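Local coordinates for protein DNA polymerase II large subunit (Pyrococcus horikoshii, PDB 7OEC) that probably excises itself from the DNA polymerase II large subunit as an intein, joining the flanking segments by protein splicing, at residues A[80-83]-A[89-92]. The protein carries 2 engineered substitutions. Residues are numbered along the deposited sequence; the frame is centred on the assembly and turned at random.
Sequences IRFE and SFET
Arg81 reaches across to Glu91 on one face of a two-stranded pairing, its NH1 giving OE2 a hydrogen bond of 3.2 Å within a salt bridge. The acceptor is met on its anti side but well out of the carboxylate plane, and the guanidinium and carboxylate planes stand 79° apart, so the ions meet through one N-H rather than as a flat two-pronged pair. With CG anti to the backbone N (chi1 179°), the extended chain of Arg81 runs diagonally, forward along its strand and over toward Ser89, whose small side chain lays CB over one guanidinium face. Its NE gives Glu83 OE2 a hydrogen bond of 3.3 Å, also part of a salt bridge, near the guanidinium plane. A leucine in place of Arg81 would probably leave Glu83 and Glu91 without the cation that links them. These charges keep to the partly exposed side; Phe82 and Phe90 are buried on the other, with Ile80 and Thr92, where flat apolar rings pack without polar atoms to satisfy. CD2 of Phe82 lies 3.7 Å from CZ of Phe90, over that ring's face, the planes inclined at 35°. Strands 79-84 and 89-93 form a beta hairpin of the Hint-type intein splicing domain. Phe82 and Phe90 are a hydrogen-bonded antiparallel pair, as are Ile80 and Thr92. Further out, Ile165 and Thr167 pack on Phe90.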
loop_
_atom_site.group_PDB
_atom_site.type_symbol
_atom_site.label_atom_id
_atom_site.label_comp_id
_atom_site.label_asym_id
_atom_site.label_seq_id
_atom_site.Cartn_x
_atom_site.Cartn_y
_atom_site.Cartn_z
ATOM N N ILE A 80 6.444 -9.317 5.991
ATOM C CA ILE A 80 7.622 -9.344 5.145
ATOM C C ILE A 80 8.028 -7.903 4.870
ATOM O O ILE A 80 7.185 -7.068 4.520
ATOM C CB ILE A 80 7.346 -10.125 3.848
ATOM C CG1 ILE A 80 6.971 -11.578 4.206
ATOM C CG2 ILE A 80 8.562 -10.107 2.937
ATOM C CD1 ILE A 80 6.662 -12.369 3.024
ATOM N N ARG A 81 9.306 -7.618 5.036
ATOM C CA ARG A 81 9.868 -6.318 4.731
ATOM C C ARG A 81 10.747 -6.436 3.498
ATOM O O ARG A 81 11.614 -7.314 3.411
ATOM C CB ARG A 81 10.693 -5.814 5.910
ATOM C CG ARG A 81 11.346 -4.451 5.685
ATOM C CD ARG A 81 12.131 -4.094 6.919
ATOM N NE ARG A 81 12.996 -2.952 6.711
ATOM C CZ ARG A 81 12.607 -1.689 6.776
ATOM N NH1 ARG A 81 11.326 -1.379 7.033
ATOM N NH2 ARG A 81 13.541 -0.746 6.621
ATOM N N PHE A 82 10.507 -5.556 2.550
ATOM C CA PHE A 82 11.283 -5.434 1.334
ATOM C C PHE A 82 12.127 -4.182 1.424
ATOM O O PHE A 82 11.594 -3.083 1.625
ATOM C CB PHE A 82 10.326 -5.312 0.159
ATOM C CG PHE A 82 9.421 -6.481 0.029
ATOM C CD1 PHE A 82 9.891 -7.668 -0.499
ATOM C CD2 PHE A 82 8.126 -6.407 0.477
ATOM C CE1 PHE A 82 9.105 -8.762 -0.581
ATOM C CE2 PHE A 82 7.266 -7.496 0.338
ATOM C CZ PHE A 82 7.760 -8.689 -0.193
ATOM N N GLU A 83 13.429 -4.348 1.275
ATOM C CA GLU A 83 14.366 -3.247 1.209
ATOM C C GLU A 83 14.770 -3.146 -0.235
ATOM O O GLU A 83 15.211 -4.143 -0.826
ATOM C CB GLU A 83 15.590 -3.526 2.087
ATOM C CG GLU A 83 15.085 -3.792 3.522
ATOM C CD GLU A 83 16.168 -4.093 4.531
ATOM O OE1 GLU A 83 17.346 -4.140 4.106
ATOM O OE2 GLU A 83 15.838 -4.256 5.744
ATOM N N SER A 89 11.772 1.241 1.455
ATOM C CA SER A 89 11.317 -0.042 1.980
ATOM C C SER A 89 9.813 -0.016 2.183
ATOM O O SER A 89 9.189 1.046 2.308
ATOM C CB SER A 89 12.009 -0.421 3.304
ATOM O OG SER A 89 11.733 0.533 4.321
ATOM N N PHE A 90 9.260 -1.219 2.291
ATOM C CA PHE A 90 7.876 -1.353 2.725
ATOM C C PHE A 90 7.653 -2.730 3.322
ATOM O O PHE A 90 8.441 -3.650 3.103
ATOM C CB PHE A 90 6.861 -1.095 1.617
ATOM C CG PHE A 90 6.804 -2.120 0.510
ATOM C CD1 PHE A 90 7.795 -2.163 -0.455
ATOM C CD2 PHE A 90 5.702 -2.960 0.377
ATOM C CE1 PHE A 90 7.732 -3.022 -1.509
ATOM C CE2 PHE A 90 5.617 -3.838 -0.709
ATOM C CZ PHE A 90 6.638 -3.849 -1.665
ATOM N N GLU A 91 6.539 -2.868 4.049
ATOM C CA GLU A 91 6.212 -4.100 4.754
ATOM C C GLU A 91 4.769 -4.456 4.482
ATOM O O GLU A 91 3.915 -3.568 4.425
ATOM C CB GLU A 91 6.353 -3.933 6.279
ATOM C CG GLU A 91 7.776 -3.658 6.682
ATOM C CD GLU A 91 7.965 -3.367 8.156
ATOM O OE1 GLU A 91 6.983 -3.334 8.934
ATOM O OE2 GLU A 91 9.128 -3.186 8.544
ATOM N N THR A 92 4.495 -5.752 4.327
ATOM C CA THR A 92 3.130 -6.232 4.162
ATOM C C THR A 92 2.950 -7.548 4.895
ATOM O O THR A 92 3.920 -8.187 5.288
ATOM C CB THR A 92 2.747 -6.502 2.710
ATOM O OG1 THR A 92 3.460 -7.664 2.222
ATOM C CG2 THR A 92 3.106 -5.357 1.800
#